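Local coordinates for dTDP-4-dehydrorhamnose 3,5-epimerase (Bacillus anthracis str. Ames, PDB 3RYK), which epimerises dTDP-4-dehydro-6-deoxyglucose at carbons 3 and 5 of the sugar ring, a step in the biosynthesis of dTDP-L-rhamnose, at residues Y106-D111 against I179-T184; V69-S74 against M155-E160. One frame throughout, in Å; residues are numbered along the deposited sequence.

Contact 1. Residues Y106-D111 against I179-T184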
ATOM      1  N   TYR A 106     -11.970   8.237  10.833  1.00 17.79           N
ATOM      2  CA  TYR A 106     -13.408   7.977  10.918  1.00 17.71           C
ATOM      3  C   TYR A 106     -13.784   8.178   9.472  1.00 18.01           C
ATOM      4  O   TYR A 106     -13.762   9.311   8.984  1.00 17.89           O
ATOM      5  CB  TYR A 106     -14.125   8.921  11.866  1.00 18.20           C
ATOM      6  CG  TYR A 106     -15.650   8.911  11.786  1.00 20.13           C
ATOM      7  CD1 TYR A 106     -16.404   7.867  12.302  1.00 21.41           C
ATOM      8  CD2 TYR A 106     -16.335  10.003  11.254  1.00 20.38           C
ATOM      9  CE1 TYR A 106     -17.802   7.891  12.243  1.00 21.48           C
ATOM     10  CE2 TYR A 106     -17.738  10.046  11.201  1.00 20.64           C
ATOM     11  CZ  TYR A 106     -18.468   8.992  11.691  1.00 21.09           C
ATOM     12  OH  TYR A 106     -19.859   9.055  11.629  1.00 20.61           O
ATOM     13  N   ASP A 107     -14.099   7.089   8.781  1.00 18.60           N
ATOM     14  CA  ASP A 107     -14.440   7.108   7.382  1.00 19.09           C
ATOM     15  C   ASP A 107     -15.933   6.980   7.133  1.00 19.33           C
ATOM     16  O   ASP A 107     -16.605   6.112   7.701  1.00 19.92           O
ATOM     17  CB  ASP A 107     -13.643   5.988   6.731  1.00 19.51           C
ATOM     18  CG  ASP A 107     -13.713   6.006   5.234  1.00 21.60           C
ATOM     19  OD1 ASP A 107     -14.812   5.924   4.636  1.00 26.00           O
ATOM     20  OD2 ASP A 107     -12.614   6.069   4.651  1.00 22.05           O
ATOM     21  N   VAL A 108     -16.448   7.836   6.254  1.00 19.34           N
ATOM     22  CA  VAL A 108     -17.855   7.839   5.946  1.00 19.06           C
ATOM     23  C   VAL A 108     -18.093   7.570   4.467  1.00 19.50           C
ATOM     24  O   VAL A 108     -17.300   7.999   3.619  1.00 18.90           O
ATOM     25  CB  VAL A 108     -18.478   9.231   6.224  1.00 19.88           C
ATOM     26  CG1 VAL A 108     -19.932   9.322   5.674  1.00 18.78           C
ATOM     27  CG2 VAL A 108     -18.414   9.576   7.710  1.00 18.63           C
ATOM     28  N   ILE A 109     -19.160   6.834   4.180  1.00 20.29           N
ATOM     29  CA  ILE A 109     -19.539   6.542   2.806  1.00 20.18           C
ATOM     30  C   ILE A 109     -21.023   6.839   2.737  1.00 20.49           C
ATOM     31  O   ILE A 109     -21.746   6.605   3.705  1.00 20.11           O
ATOM     32  CB  ILE A 109     -19.198   5.096   2.282  1.00 20.25           C
ATOM     33  CG1 ILE A 109     -20.059   4.011   2.927  1.00 19.90           C
ATOM     34  CG2 ILE A 109     -17.710   4.805   2.450  1.00 20.76           C
ATOM     35  CD1 ILE A 109     -19.724   2.628   2.418  1.00 21.50           C
ATOM     36  N   VAL A 110     -21.454   7.397   1.604  1.00 20.95           N
ATOM     37  CA  VAL A 110     -22.849   7.751   1.374  1.00 21.33           C
ATOM     38  C   VAL A 110     -23.323   7.096   0.062  1.00 21.37           C
ATOM     39  O   VAL A 110     -22.653   7.204  -0.965  1.00 21.41           O
ATOM     40  CB  VAL A 110     -22.993   9.287   1.229  1.00 21.14           C
ATOM     41  CG1 VAL A 110     -24.485   9.664   1.229  1.00 24.83           C
ATOM     42  CG2 VAL A 110     -22.262  10.032   2.358  1.00 22.16           C
ATOM     43  N   ASP A 111     -24.464   6.407   0.101  1.00 21.00           N
ATOM     44  CA  ASP A 111     -25.011   5.732  -1.087  1.00 21.88           C
ATOM     45  C   ASP A 111     -25.737   6.808  -1.915  1.00 23.22           C
ATOM     46  O   ASP A 111     -26.757   7.356  -1.472  1.00 24.33           O
ATOM     47  CB  ASP A 111     -25.953   4.578  -0.674  1.00 21.98           C
ATOM     48  CG  ASP A 111     -26.466   3.753  -1.864  1.00 22.81           C
ATOM     49  OD1 ASP A 111     -26.304   4.187  -3.026  1.00 25.25           O
ATOM     50  OD2 ASP A 111     -27.032   2.639  -1.647  1.00 21.83           O
ATOM     51  N   ILE A 179     -23.919  14.233   9.196  1.00 18.99           N
ATOM     52  CA  ILE A 179     -22.890  13.304   9.664  1.00 18.26           C
ATOM     53  C   ILE A 179     -22.255  13.834  10.962  1.00 18.54           C
ATOM     54  O   ILE A 179     -21.887  15.015  11.053  1.00 19.96           O
ATOM     55  CB  ILE A 179     -21.820  13.041   8.574  1.00 17.76           C
ATOM     56  CG1 ILE A 179     -22.494  12.488   7.315  1.00 18.10           C
ATOM     57  CG2 ILE A 179     -20.736  12.077   9.099  1.00 18.88           C
ATOM     58  CD1 ILE A 179     -21.645  12.481   6.079  1.00 21.05           C
ATOM     59  N   PRO A 180     -22.128  12.967  11.988  1.00 19.67           N
ATOM     60  CA  PRO A 180     -21.552  13.313  13.290  1.00 19.67           C
ATOM     61  C   PRO A 180     -20.015  13.327  13.293  1.00 19.53           C
ATOM     62  O   PRO A 180     -19.379  12.565  14.025  1.00 19.66           O
ATOM     63  CB  PRO A 180     -22.071  12.184  14.183  1.00 20.60           C
ATOM     64  CG  PRO A 180     -22.082  11.033  13.278  1.00 19.48           C
ATOM     65  CD  PRO A 180     -22.589  11.567  11.982  1.00 20.45           C
ATOM     66  N   TRP A 181     -19.406  14.211  12.515  1.00 19.17           N
ATOM     67  CA  TRP A 181     -17.955  14.266  12.469  1.00 18.23           C
ATOM     68  C   TRP A 181     -17.376  14.521  13.845  1.00 18.65           C
ATOM     69  O   TRP A 181     -17.923  15.321  14.610  1.00 20.63           O
ATOM     70  CB  TRP A 181     -17.459  15.362  11.519  1.00 18.82           C
ATOM     71  CG  TRP A 181     -17.868  15.182  10.129  1.00 21.20           C
ATOM     72  CD1 TRP A 181     -18.860  15.847   9.473  1.00 24.28           C
ATOM     73  CD2 TRP A 181     -17.332  14.241   9.204  1.00 22.11           C
ATOM     74  NE1 TRP A 181     -18.950  15.403   8.184  1.00 25.06           N
ATOM     75  CE2 TRP A 181     -18.029  14.410   7.989  1.00 24.26           C
ATOM     76  CE3 TRP A 181     -16.317  13.280   9.273  1.00 23.04           C
ATOM     77  CZ2 TRP A 181     -17.752  13.647   6.856  1.00 25.41           C
ATOM     78  CZ3 TRP A 181     -16.047  12.519   8.138  1.00 22.70           C
ATOM     79  CH2 TRP A 181     -16.768  12.708   6.947  1.00 25.31           C
ATOM     80  N   PRO A 182     -16.253  13.854  14.173  1.00 19.26           N
ATOM     81  CA  PRO A 182     -15.602  14.015  15.477  1.00 19.15           C
ATOM     82  C   PRO A 182     -14.740  15.282  15.580  1.00 19.09           C
ATOM     83  O   PRO A 182     -13.726  15.302  16.287  1.00 19.95           O
ATOM     84  CB  PRO A 182     -14.730  12.770  15.549  1.00 19.86           C
ATOM     85  CG  PRO A 182     -14.356  12.531  14.147  1.00 19.36           C
ATOM     86  CD  PRO A 182     -15.588  12.807  13.376  1.00 19.60           C
ATOM     87  N   VAL A 183     -15.147  16.349  14.898  1.00 20.59           N
ATOM     88  CA  VAL A 183     -14.402  17.591  14.914  1.00 20.52           C
ATOM     89  C   VAL A 183     -15.401  18.709  14.667  1.00 19.90           C
ATOM     90  O   VAL A 183     -16.420  18.496  14.024  1.00 19.57           O
ATOM     91  CB  VAL A 183     -13.299  17.596  13.813  1.00 21.12           C
ATOM     92  CG1 VAL A 183     -13.908  17.348  12.444  1.00 20.58           C
ATOM     93  CG2 VAL A 183     -12.491  18.883  13.843  1.00 23.62           C
ATOM     94  N   THR A 184     -15.122  19.876  15.245  1.00 20.85           N
ATOM     95  CA  THR A 184     -15.977  21.055  15.114  1.00 21.39           C
ATOM     96  C   THR A 184     -15.525  21.993  14.000  1.00 22.04           C
ATOM     97  O   THR A 184     -16.355  22.500  13.225  1.00 22.11           O
ATOM     98  CB  THR A 184     -16.042  21.822  16.467  1.00 21.58           C
ATOM     99  OG1 THR A 184     -16.769  21.032  17.419  1.00 24.03           O
ATOM    100  CG2 THR A 184     -16.732  23.190  16.341  1.00 21.78           C
TER

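Contact 2. Residues V69-S74 against M155-E160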
ATOM      1  N   VAL A  69      -6.009  -0.289 -10.670  1.00 24.98           N
ATOM      2  CA  VAL A  69      -4.985   0.335 -11.519  1.00 23.89           C
ATOM      3  C   VAL A  69      -4.118   1.413 -10.877  1.00 23.53           C
ATOM      4  O   VAL A  69      -3.071   1.759 -11.402  1.00 24.45           O
ATOM      5  CB  VAL A  69      -5.649   0.962 -12.781  1.00 23.30           C
ATOM      6  CG1 VAL A  69      -6.360  -0.103 -13.576  1.00 24.17           C
ATOM      7  CG2 VAL A  69      -6.631   2.050 -12.397  1.00 25.73           C
ATOM      8  N   GLN A  70      -4.542   1.926  -9.732  1.00 23.47           N
ATOM      9  CA  GLN A  70      -3.791   2.962  -9.075  1.00 23.79           C
ATOM     10  C   GLN A  70      -3.906   2.862  -7.557  1.00 23.77           C
ATOM     11  O   GLN A  70      -4.924   2.395  -7.039  1.00 23.90           O
ATOM     12  CB  GLN A  70      -4.342   4.279  -9.610  1.00 25.30           C
ATOM     13  CG  GLN A  70      -3.806   5.519  -9.062  1.00 26.14           C
ATOM     14  CD  GLN A  70      -4.510   6.708  -9.653  1.00 28.83           C
ATOM     15  OE1 GLN A  70      -4.855   6.733 -10.839  1.00 33.36           O
ATOM     16  NE2 GLN A  70      -4.723   7.706  -8.832  1.00 28.17           N
ATOM     17  N   ASP A  71      -2.831   3.230  -6.871  1.00 24.61           N
ATOM     18  CA  ASP A  71      -2.750   3.246  -5.401  1.00 24.45           C
ATOM     19  C   ASP A  71      -2.398   4.678  -5.048  1.00 24.58           C
ATOM     20  O   ASP A  71      -1.408   5.222  -5.555  1.00 24.78           O
ATOM     21  CB  ASP A  71      -1.656   2.356  -4.786  1.00 24.93           C
ATOM     22  CG  ASP A  71      -1.851   0.863  -5.037  1.00 26.85           C
ATOM     23  OD1 ASP A  71      -2.787   0.473  -5.762  1.00 30.51           O
ATOM     24  OD2 ASP A  71      -1.025   0.073  -4.498  1.00 29.59           O
ATOM     25  N   ASN A  72      -3.199   5.262  -4.170  1.00 24.68           N
ATOM     26  CA  ASN A  72      -3.041   6.622  -3.703  1.00 25.66           C
ATOM     27  C   ASN A  72      -2.689   6.621  -2.217  1.00 24.94           C
ATOM     28  O   ASN A  72      -3.159   5.755  -1.478  1.00 25.84           O
ATOM     29  CB  ASN A  72      -4.375   7.353  -3.915  1.00 26.66           C
ATOM     30  CG  ASN A  72      -4.806   7.368  -5.377  1.00 28.69           C
ATOM     31  OD1 ASN A  72      -3.982   7.528  -6.268  1.00 31.70           O
ATOM     32  ND2 ASN A  72      -6.113   7.232  -5.619  1.00 30.30           N
ATOM     33  N   VAL A  73      -1.859   7.568  -1.790  1.00 24.95           N
ATOM     34  CA  VAL A  73      -1.461   7.712  -0.386  1.00 24.30           C
ATOM     35  C   VAL A  73      -1.724   9.155   0.039  1.00 24.69           C
ATOM     36  O   VAL A  73      -1.191  10.092  -0.563  1.00 24.20           O
ATOM     37  CB  VAL A  73       0.018   7.336  -0.128  1.00 24.76           C
ATOM     38  CG1 VAL A  73       0.406   7.615   1.327  1.00 24.41           C
ATOM     39  CG2 VAL A  73       0.250   5.858  -0.486  1.00 25.68           C
ATOM     40  N   SER A  74      -2.570   9.300   1.057  1.00 23.94           N
ATOM     41  CA  SER A  74      -2.963  10.568   1.642  1.00 23.56           C
ATOM     42  C   SER A  74      -2.321  10.749   3.015  1.00 23.43           C
ATOM     43  O   SER A  74      -2.551   9.943   3.910  1.00 23.85           O
ATOM     44  CB  SER A  74      -4.490  10.610   1.774  1.00 23.91           C
ATOM     45  OG  SER A  74      -4.933  11.712   2.536  1.00 25.71           O
ATOM     46  N   MET A 155      -4.165   4.902   2.642  1.00 23.11           N
ATOM     47  CA  MET A 155      -3.828   4.376   1.341  1.00 24.07           C
ATOM     48  C   MET A 155      -5.091   3.804   0.748  1.00 24.09           C
ATOM     49  O   MET A 155      -5.886   3.185   1.457  1.00 23.50           O
ATOM     50  CB  MET A 155      -2.788   3.260   1.455  1.00 25.14           C
ATOM     51  CG  MET A 155      -2.433   2.626   0.121  1.00 29.19           C
ATOM     52  SD  MET A 155      -1.350   1.194   0.250  1.00 37.82           S
ATOM     53  CE  MET A 155       0.128   1.913   0.947  1.00 35.41           C
ATOM     54  N   TYR A 156      -5.307   4.025  -0.541  1.00 24.12           N
ATOM     55  CA  TYR A 156      -6.487   3.461  -1.168  1.00 24.25           C
ATOM     56  C   TYR A 156      -6.288   3.227  -2.645  1.00 24.52           C
ATOM     57  O   TYR A 156      -5.663   4.032  -3.327  1.00 25.28           O
ATOM     58  CB  TYR A 156      -7.758   4.243  -0.873  1.00 24.04           C
ATOM     59  CG  TYR A 156      -7.850   5.633  -1.436  1.00 25.46           C
ATOM     60  CD1 TYR A 156      -8.569   5.873  -2.605  1.00 24.49           C
ATOM     61  CD2 TYR A 156      -7.259   6.703  -0.783  1.00 24.38           C
ATOM     62  CE1 TYR A 156      -8.674   7.158  -3.122  1.00 25.92           C
ATOM     63  CE2 TYR A 156      -7.358   7.971  -1.281  1.00 25.68           C
ATOM     64  CZ  TYR A 156      -8.072   8.189  -2.447  1.00 25.79           C
ATOM     65  OH  TYR A 156      -8.159   9.464  -2.939  1.00 28.37           O
ATOM     66  N   LYS A 157      -6.813   2.094  -3.100  1.00 24.21           N
ATOM     67  CA  LYS A 157      -6.722   1.687  -4.480  1.00 23.28           C
ATOM     68  C   LYS A 157      -7.984   2.123  -5.206  1.00 23.69           C
ATOM     69  O   LYS A 157      -9.031   2.284  -4.592  1.00 23.31           O
ATOM     70  CB  LYS A 157      -6.627   0.172  -4.577  1.00 23.92           C
ATOM     71  CG  LYS A 157      -5.477  -0.472  -3.854  1.00 24.37           C
ATOM     72  CD  LYS A 157      -5.608  -1.991  -3.931  1.00 25.18           C
ATOM     73  CE  LYS A 157      -4.390  -2.675  -3.345  1.00 25.32           C
ATOM     74  NZ  LYS A 157      -3.084  -2.160  -3.843  1.00 28.36           N
ATOM     75  N   VAL A 158      -7.870   2.323  -6.514  1.00 23.85           N
ATOM     76  CA  VAL A 158      -9.011   2.711  -7.343  1.00 23.46           C
ATOM     77  C   VAL A 158      -8.938   1.882  -8.626  1.00 23.42           C
ATOM     78  O   VAL A 158      -7.851   1.630  -9.131  1.00 23.79           O
ATOM     79  CB  VAL A 158      -9.046   4.237  -7.661  1.00 23.16           C
ATOM     80  CG1 VAL A 158      -9.064   5.051  -6.366  1.00 24.63           C
ATOM     81  CG2 VAL A 158      -7.883   4.645  -8.549  1.00 24.20           C
ATOM     82  N   ASP A 159     -10.091   1.464  -9.160  1.00 24.24           N
ATOM     83  CA  ASP A 159     -10.121   0.641 -10.390  1.00 25.78           C
ATOM     84  C   ASP A 159     -10.290   1.437 -11.682  1.00 26.26           C
ATOM     85  O   ASP A 159     -10.466   0.841 -12.758  1.00 27.10           O
ATOM     86  CB  ASP A 159     -11.185  -0.463 -10.339  1.00 26.18           C
ATOM     87  CG  ASP A 159     -12.603   0.073 -10.313  1.00 27.24           C
ATOM     88  OD1 ASP A 159     -13.526  -0.705 -10.649  1.00 31.02           O
ATOM     89  OD2 ASP A 159     -12.810   1.257  -9.983  1.00 30.68           O
ATOM     90  N   GLU A 160     -10.257   2.765 -11.565  1.00 27.70           N
ATOM     91  CA  GLU A 160     -10.362   3.680 -12.695  1.00 28.57           C
ATOM     92  C   GLU A 160      -9.421   4.846 -12.411  1.00 29.08           C
ATOM     93  O   GLU A 160      -9.380   5.368 -11.296  1.00 29.15           O
ATOM     94  CB  GLU A 160     -11.803   4.149 -12.912  1.00 28.79           C
ATOM     95  CG  GLU A 160     -12.050   5.164 -14.064  1.00 30.68           C
ATOM     96  CD  GLU A 160     -11.641   4.677 -15.462  1.00 32.83           C
ATOM     97  OE1 GLU A 160     -12.479   4.820 -16.379  1.00 34.22           O
ATOM     98  OE2 GLU A 160     -10.538   4.114 -15.655  1.00 34.87           O
TER

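Contact 1. Residues Y106-D111 against I179-T184
The phenol of Tyr106 lies against the run Ile179-Pro182, and all four residues of that run touch it. Pro182 CD sits obliquely against the ring, 3.6 Å from Tyr106 CD2. Trp181 CE3 comes in at the ring's edge, in its plane, 3.8 Å from that same Tyr106 CD2; the tyrosine ring and the six-membered indole ring stand almost perpendicular, at 89°. Ile179 CG2 also lies near the ring's edge, 4.0 Å from Tyr106 OH. Farther out, Tyr106 OH reaches Pro180 CG at 3.4 Å, with the phenol and the pyrrolidine crossing at about a right angle. The first torsion (chi1 168°), with CG opposite the backbone N, aims the phenol at the proline.

Val108, two residues along the strand and on the same face, works with both branches. Its CG1 meets Ile179 CD1 tip to tip at 3.6 Å, while Val108 CG2 lies 3.6 Å from Trp181 CH2. Within the loop, Ile179 CG2 rests over one face of the indole, near its rim.

Behind this shell, Trp181 leaves its backbone pointing away from the strand, yet its ring folds back, held by a hydrogen bond from NE1 to Trp172 O. Pro180 is the centre of an inverse gamma turn that bends the run here. Trp122 of the neighbouring strand touches both Tyr106 and Pro180. No hydrogen bond joins the two segments: hydrophobic contact holds the loop after strand 167-169 to the outer side of the five-stranded jelly-roll sheet, and the indole's polar edge is satisfied from outside the pair.

Contact 2. Residues V69-S74 against M155-E160
Asn72 and Tyr156 form a hydrogen-bonded antiparallel pair, with Asn72 N to Tyr156 O and Tyr156 N to Asn72 O both at 2.9 Å. One pair along, Val158 N gives a 3.0 Å bond to Gln70 O. The register then slips: Val158 O accepts from Val69 N at 3.1 Å and, weakly, from Gln70 N, so one carbonyl serves two amides in a classic beta bulge. Residues 70-73 pair in turn with a strand of the second subunit, continuing the sheet across the interface.

On the face of Gln70 and Asn72, Gln70 NE2 donates to Asn72 OD1 at 2.7 Å, almost straight (178°) and on a lone pair in the carbonyl plane. That bond fixes the Asn72 amide, whose ND2 lies 3.6 Å from Tyr156 CE1. Asn72 CB rests over one face of the Tyr156 ring, a CH-pi contact made possible by the tyrosine's first torsion (chi1 66°), which sets CG between the backbone N and the carbonyl carbon.

The other face carries charge. Lys157 NZ makes a salt bridge to Asp71 OD2 at 3.1 Å and a weak bond to Asp71 OD1. A bend at the end of the lysine chain (chi4 -49°) turns the ammonium back to the carboxylate. Lys157 NZ also bridges to Asp71 OD2 of the second subunit, close to that subunit's own Lys157, and makes a cation-pi contact with Tyr54 of its own chain. Two lysines and two aspartates thus meet at the dimer interface, where the buried carboxylates probably offset the repulsion between the ammonium groups.

Contact 1 and contact 2 lie on opposite sides of the chain's centre, their centres 21 Å apart and their nearest atoms about 8 Å apart, without touching. Each belongs to a different sheet of the jelly roll: contact 1 packs a loop on the five-stranded sheet, whereas contact 2 joins two strands of the larger sheet. Their segments alternate along the chain. Bound pyrophosphate lies about 6 Å from the Tyr156 side chain but about 13 Å from that of Trp181, so contact 2 is the nearer. Thymidine diphosphate is about 14 Å from the Lys157 side chain; Phe50 and Glu52, residues of its pocket, pack from the second subunit on Asn72 and Gln70 of contact 2.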